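Long-range contact in organophosphorus hydrolase (Pseudomonas pseudoalcaligenes, PDB 4LE6), which probably hydrolyses organophosphate triesters at a two-zinc centre of the metallo-beta-lactamase fold: residues Leu61-Leu74 with Asn251-Phe265. Residues are numbered along the deposited sequence; the frame is centred on the assembly and turned at random.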
loop_
_atom_site.group_PDB
_atom_site.type_symbol
_atom_site.label_atom_id
_atom_site.label_comp_id
_atom_site.label_asym_id
_atom_site.label_seq_id
_atom_site.Cartn_x
_atom_site.Cartn_y
_atom_site.Cartn_z
ATOM N N LEU A 61 24.902 -1.977 5.609
ATOM C CA LEU A 61 24.594 -2.848 6.745
ATOM C C LEU A 61 24.061 -4.213 6.311
ATOM O O LEU A 61 23.936 -5.122 7.136
ATOM C CB LEU A 61 23.583 -2.181 7.684
ATOM C CG LEU A 61 24.122 -0.920 8.372
ATOM C CD1 LEU A 61 23.022 -0.206 9.136
ATOM C CD2 LEU A 61 25.306 -1.248 9.294
ATOM N N LEU A 62 23.729 -4.366 5.030
ATOM C CA LEU A 62 23.295 -5.671 4.531
ATOM C C LEU A 62 24.538 -6.367 4.033
ATOM O O LEU A 62 25.324 -5.755 3.335
ATOM C CB LEU A 62 22.280 -5.539 3.400
ATOM C CG LEU A 62 20.956 -4.881 3.765
ATOM C CD1 LEU A 62 20.210 -4.545 2.490
ATOM C CD2 LEU A 62 20.133 -5.792 4.661
ATOM N N LYS A 63 24.720 -7.632 4.393
ATOM C CA LYS A 63 25.940 -8.354 4.042
ATOM C C LYS A 63 25.661 -9.726 3.427
ATOM O O LYS A 63 24.566 -10.279 3.579
ATOM C CB LYS A 63 26.820 -8.510 5.286
ATOM C CG LYS A 63 27.570 -7.236 5.668
ATOM C CD LYS A 63 28.707 -6.932 4.686
ATOM C CE LYS A 63 29.373 -5.579 4.963
ATOM N NZ LYS A 63 28.769 -4.448 4.172
ATOM N N GLY A 64 26.656 -10.266 2.732
ATOM C CA GLY A 64 26.521 -11.550 2.068
ATOM C C GLY A 64 26.188 -11.396 0.594
ATOM O O GLY A 64 25.878 -12.372 -0.088
ATOM N N ILE A 65 26.274 -10.165 0.097
ATOM C CA ILE A 65 25.957 -9.870 -1.299
ATOM C C ILE A 65 26.898 -8.807 -1.866
ATOM O O ILE A 65 27.231 -7.841 -1.173
ATOM C CB ILE A 65 24.488 -9.389 -1.425
ATOM C CG1 ILE A 65 24.116 -9.161 -2.886
ATOM C CG2 ILE A 65 24.250 -8.113 -0.600
ATOM C CD1 ILE A 65 22.624 -9.055 -3.111
ATOM N N ASP A 66 27.321 -8.982 -3.122
ATOM C CA ASP A 66 28.101 -7.961 -3.815
ATOM C C ASP A 66 27.312 -6.654 -3.905
ATOM O O ASP A 66 26.093 -6.664 -4.035
ATOM C CB ASP A 66 28.445 -8.406 -5.243
ATOM C CG ASP A 66 29.327 -9.626 -5.281
ATOM O OD1 ASP A 66 29.344 -10.389 -4.291
ATOM O OD2 ASP A 66 29.997 -9.832 -6.317
ATOM N N ASP A 67 28.033 -5.540 -3.843
ATOM C CA ASP A 67 27.477 -4.199 -4.011
ATOM C C ASP A 67 26.602 -4.066 -5.267
ATOM O O ASP A 67 25.501 -3.496 -5.232
ATOM C CB ASP A 67 28.651 -3.223 -4.112
ATOM C CG ASP A 67 28.279 -1.803 -3.754
ATOM O OD1 ASP A 67 27.160 -1.363 -4.089
ATOM O OD2 ASP A 67 29.127 -1.119 -3.139
ATOM N N LYS A 68 27.106 -4.596 -6.375
ATOM C CA LYS A 68 26.433 -4.487 -7.665
ATOM C C LYS A 68 25.063 -5.148 -7.601
ATOM O O LYS A 68 24.047 -4.558 -7.982
ATOM C CB LYS A 68 27.270 -5.163 -8.753
ATOM C CG LYS A 68 27.411 -4.362 -10.030
ATOM C CD LYS A 68 28.017 -5.193 -11.159
ATOM C CE LYS A 68 29.422 -5.679 -10.828
ATOM N NZ LYS A 68 30.008 -6.459 -11.953
ATOM N N ASP A 69 25.045 -6.385 -7.110
ATOM C CA ASP A 69 23.815 -7.171 -7.021
ATOM C C ASP A 69 22.818 -6.557 -6.054
ATOM O O ASP A 69 21.597 -6.585 -6.276
ATOM C CB ASP A 69 24.149 -8.593 -6.592
ATOM C CG ASP A 69 24.967 -9.321 -7.628
ATOM O OD1 ASP A 69 24.596 -9.247 -8.818
ATOM O OD2 ASP A 69 25.988 -9.947 -7.264
ATOM N N LEU A 70 23.349 -5.998 -4.977
ATOM C CA LEU A 70 22.529 -5.310 -3.989
ATOM C C LEU A 70 21.851 -4.117 -4.652
ATOM O O LEU A 70 20.616 -3.950 -4.565
ATOM C CB LEU A 70 23.402 -4.856 -2.819
ATOM C CG LEU A 70 22.723 -4.148 -1.650
ATOM C CD1 LEU A 70 21.511 -4.922 -1.142
ATOM C CD2 LEU A 70 23.740 -3.958 -0.534
ATOM N N GLN A 71 22.648 -3.311 -5.357
ATOM C CA GLN A 71 22.109 -2.136 -6.048
ATOM C C GLN A 71 21.091 -2.509 -7.117
ATOM O O GLN A 71 20.091 -1.808 -7.299
ATOM C CB GLN A 71 23.230 -1.303 -6.681
ATOM C CG GLN A 71 24.097 -0.575 -5.663
ATOM C CD GLN A 71 23.294 0.374 -4.785
ATOM O OE1 GLN A 71 22.365 1.036 -5.254
ATOM N NE2 GLN A 71 23.642 0.439 -3.505
ATOM N N SER A 72 21.368 -3.582 -7.857
ATOM C CA SER A 72 20.397 -4.091 -8.827
ATOM C C SER A 72 19.087 -4.467 -8.135
ATOM O O SER A 72 18.001 -4.087 -8.590
ATOM C CB SER A 72 20.957 -5.304 -9.565
ATOM O OG SER A 72 22.091 -4.933 -10.331
ATOM N N LEU A 73 19.181 -5.214 -7.041
ATOM C CA LEU A 73 17.965 -5.569 -6.296
ATOM C C LEU A 73 17.194 -4.345 -5.802
ATOM O O LEU A 73 15.957 -4.314 -5.842
ATOM C CB LEU A 73 18.304 -6.469 -5.120
ATOM C CG LEU A 73 18.695 -7.898 -5.514
ATOM C CD1 LEU A 73 19.352 -8.572 -4.322
ATOM C CD2 LEU A 73 17.476 -8.686 -5.974
ATOM N N LEU A 74 17.908 -3.344 -5.305
ATOM C CA LEU A 74 17.244 -2.114 -4.873
ATOM C C LEU A 74 16.598 -1.354 -6.033
ATOM O O LEU A 74 15.463 -0.898 -5.924
ATOM C CB LEU A 74 18.241 -1.210 -4.154
ATOM C CG LEU A 74 18.751 -1.779 -2.833
ATOM C CD1 LEU A 74 19.860 -0.887 -2.290
ATOM C CD2 LEU A 74 17.630 -1.920 -1.807
ATOM N N ASN A 251 14.829 -5.815 4.865
ATOM C CA ASN A 251 14.730 -5.186 3.544
ATOM C C ASN A 251 13.998 -6.088 2.565
ATOM O O ASN A 251 14.536 -7.110 2.130
ATOM C CB ASN A 251 16.124 -4.852 3.016
ATOM C CG ASN A 251 16.090 -4.003 1.747
ATOM O OD1 ASN A 251 15.335 -4.283 0.816
ATOM N ND2 ASN A 251 16.911 -2.957 1.710
ATOM N N HIS A 252 12.769 -5.709 2.229
ATOM C CA HIS A 252 11.889 -6.541 1.417
ATOM C C HIS A 252 12.427 -6.687 -0.011
ATOM O O HIS A 252 12.113 -7.660 -0.698
ATOM C CB HIS A 252 10.500 -5.920 1.352
ATOM C CG HIS A 252 10.443 -4.713 0.475
ATOM N ND1 HIS A 252 10.891 -3.478 0.889
ATOM C CD2 HIS A 252 10.045 -4.559 -0.808
ATOM C CE1 HIS A 252 10.748 -2.607 -0.094
ATOM N NE2 HIS A 252 10.237 -3.238 -1.137
ATOM N N ALA A 253 13.238 -5.734 -0.456
ATOM C CA ALA A 253 13.700 -5.739 -1.842
ATOM C C ALA A 253 14.859 -6.686 -2.035
ATOM O O ALA A 253 15.181 -7.027 -3.164
ATOM C CB ALA A 253 14.103 -4.345 -2.298
ATOM N N VAL A 254 15.476 -7.121 -0.939
ATOM C CA VAL A 254 16.688 -7.940 -1.018
ATOM C C VAL A 254 16.493 -9.323 -0.414
ATOM O O VAL A 254 16.907 -10.312 -1.010
ATOM C CB VAL A 254 17.864 -7.255 -0.291
ATOM C CG1 VAL A 254 19.104 -8.141 -0.260
ATOM C CG2 VAL A 254 18.186 -5.929 -0.927
ATOM N N GLN A 255 15.874 -9.387 0.765
ATOM C CA GLN A 255 15.932 -10.587 1.592
ATOM C C GLN A 255 14.809 -11.598 1.345
ATOM O O GLN A 255 14.863 -12.706 1.863
ATOM C CB GLN A 255 15.967 -10.202 3.074
ATOM C CG GLN A 255 17.247 -9.465 3.488
ATOM C CD GLN A 255 17.243 -9.086 4.957
ATOM O OE1 GLN A 255 16.491 -8.213 5.372
ATOM N NE2 GLN A 255 18.061 -9.758 5.752
ATOM N N PHE A 256 13.782 -11.220 0.591
ATOM C CA PHE A 256 12.863 -12.218 0.060
ATOM C C PHE A 256 13.561 -12.931 -1.084
ATOM O O PHE A 256 13.681 -14.165 -1.077
ATOM C CB PHE A 256 11.558 -11.581 -0.402
ATOM C CG PHE A 256 10.617 -11.244 0.730
ATOM C CD1 PHE A 256 9.833 -12.225 1.308
ATOM C CD2 PHE A 256 10.503 -9.944 1.198
ATOM C CE1 PHE A 256 8.948 -11.914 2.346
ATOM C CE2 PHE A 256 9.626 -9.631 2.232
ATOM C CZ PHE A 256 8.851 -10.615 2.807
ATOM N N ALA A 257 14.068 -12.163 -2.048
ATOM C CA ALA A 257 14.774 -12.769 -3.180
ATOM C C ALA A 257 16.040 -13.520 -2.736
ATOM O O ALA A 257 16.365 -14.579 -3.277
ATOM C CB ALA A 257 15.122 -11.717 -4.212
ATOM N N LYS A 258 16.755 -12.967 -1.758
ATOM C CA LYS A 258 18.012 -13.557 -1.286
ATOM C C LYS A 258 18.058 -13.596 0.247
ATOM O O LYS A 258 18.710 -12.763 0.886
ATOM C CB LYS A 258 19.190 -12.781 -1.872
ATOM C CG LYS A 258 19.157 -12.790 -3.400
ATOM C CD LYS A 258 20.511 -12.497 -4.027
ATOM C CE LYS A 258 20.428 -12.538 -5.560
ATOM N NZ LYS A 258 21.652 -11.997 -6.221
ATOM N N PRO A 259 17.339 -14.565 0.838
ATOM C CA PRO A 259 17.262 -14.675 2.301
ATOM C C PRO A 259 18.638 -14.888 2.912
ATOM O O PRO A 259 18.794 -14.624 4.101
ATOM C CB PRO A 259 16.390 -15.906 2.524
ATOM C CG PRO A 259 15.581 -16.042 1.274
ATOM C CD PRO A 259 16.501 -15.572 0.166
ATOM N N GLU A 260 19.623 -15.299 2.108
ATOM C CA GLU A 260 20.971 -15.533 2.639
ATOM C C GLU A 260 21.601 -14.216 3.096
ATOM O O GLU A 260 22.531 -14.215 3.898
ATOM C CB GLU A 260 21.903 -16.221 1.615
ATOM C CG GLU A 260 22.200 -15.400 0.354
ATOM C CD GLU A 260 21.221 -15.673 -0.769
ATOM O OE1 GLU A 260 20.049 -15.995 -0.476
ATOM O OE2 GLU A 260 21.627 -15.571 -1.950
ATOM N N VAL A 261 21.097 -13.096 2.580
ATOM C CA VAL A 261 21.647 -11.784 2.925
ATOM C C VAL A 261 21.334 -11.456 4.388
ATOM O O VAL A 261 20.208 -11.646 4.841
ATOM C CB VAL A 261 21.120 -10.684 1.967
ATOM C CG1 VAL A 261 21.510 -9.284 2.449
ATOM C CG2 VAL A 261 21.667 -10.908 0.553
ATOM N N VAL A 262 22.331 -10.985 5.133
ATOM C CA VAL A 262 22.160 -10.757 6.575
ATOM C C VAL A 262 22.319 -9.285 6.960
ATOM O O VAL A 262 22.830 -8.482 6.182
ATOM C CB VAL A 262 23.131 -11.602 7.392
ATOM C CG1 VAL A 262 22.973 -13.070 7.003
ATOM C CG2 VAL A 262 24.575 -11.150 7.169
ATOM N N PHE A 263 21.870 -8.951 8.167
ATOM C CA PHE A 263 21.925 -7.592 8.677
ATOM C C PHE A 263 23.042 -7.472 9.723
ATOM O O PHE A 263 23.160 -8.322 10.609
ATOM C CB PHE A 263 20.563 -7.255 9.276
ATOM C CG PHE A 263 20.431 -5.847 9.776
ATOM C CD1 PHE A 263 20.738 -4.764 8.974
ATOM C CD2 PHE A 263 19.940 -5.610 11.045
ATOM C CE1 PHE A 263 20.595 -3.467 9.454
ATOM C CE2 PHE A 263 19.780 -4.322 11.519
ATOM C CZ PHE A 263 20.109 -3.256 10.734
ATOM N N GLU A 264 23.850 -6.419 9.633
ATOM C CA GLU A 264 25.002 -6.274 10.525
ATOM C C GLU A 264 24.616 -6.327 12.004
ATOM O O GLU A 264 25.407 -6.738 12.835
ATOM C CB GLU A 264 25.741 -4.962 10.265
ATOM C CG GLU A 264 27.220 -5.029 10.657
ATOM C CD GLU A 264 28.084 -5.647 9.575
ATOM O OE1 GLU A 264 27.527 -6.311 8.677
ATOM O OE2 GLU A 264 29.320 -5.465 9.610
ATOM N N PHE A 265 23.399 -5.912 12.321
ATOM C CA PHE A 265 22.959 -5.854 13.716
ATOM C C PHE A 265 22.030 -7.007 14.129
ATOM O O PHE A 265 21.403 -6.960 15.198
ATOM C CB PHE A 265 22.330 -4.492 13.997
ATOM C CG PHE A 265 23.320 -3.358 13.928
ATOM C CD1 PHE A 265 24.506 -3.407 14.644
ATOM C CD2 PHE A 265 23.079 -2.259 13.127
ATOM C CE1 PHE A 265 25.427 -2.371 14.573
ATOM C CE2 PHE A 265 23.991 -1.223 13.058
ATOM C CZ PHE A 265 25.169 -1.282 13.779
HETATM O O HOH W 1 14.413 -6.685 -5.753
#
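Leu-62 and Val-261 meet where a short antiparallel ladder gives way to a helix packing, and the contact is close-knit on this inner side. In the ladder, Lys-63 N donates to Val-262 O at 2.7 Å and Val-262 N donates back to Lys-63 O, closing the hydrogen-bonded pair; Glu-264 N then reaches Leu-61 O at 2.8 Å. Leu-62, in the non-hydrogen-bonded pair with Phe-263, turns inward: its CB rests on Val-261 CG1, while CD1 lies 3.7 Å from Asn-251 ND2, the two side chains crossing at about a right angle. The tightest spot is Val-254, whose CG2 is pressed to 3.5 Å from Leu-70 CD1. With CG1 anti to the backbone N (chi1 175°), both methyls of this valine reach Leu-70 CD1, CG1 adding Leu-73 CD1 and CG2 adding Leu-74 CD2. Asn-251, whose ND2 also lies against Leu-74 CD2, is held as an N-cap by its OD1 accepting from Ala-253 N in the carbonyl plane. Gln-255 NE2 donates to Val-261 O, at the end of the turn that leads into strand 262-263, from above the carbonyl plane, while its OE1 takes the backbone N-H groups of Asn-251 and Leu-250. A water donates to both Leu-73 O and Ala-253 O, joining the two helix backbones.

The solvent side is looser. Glu-264 OE1 lies against the aliphatic CG of Lys-63. Lys-63 NZ, however, stays 5.0 Å from Glu-264 OE1, the amine bending back to Ser-60 O. Near the helix, Lys-258 runs extended past Ile-65 and Leu-73.

Helix 67-76 thus packs on the short, weakly bonded helix 252-255; just after it, Phe-256 packs on Leu-280 of helix 269-286 and on Tyr-310 of strand 310-314, while the two-stranded ladder 62-63/262-263 brings Phe-263 beside the zinc ligand His-226.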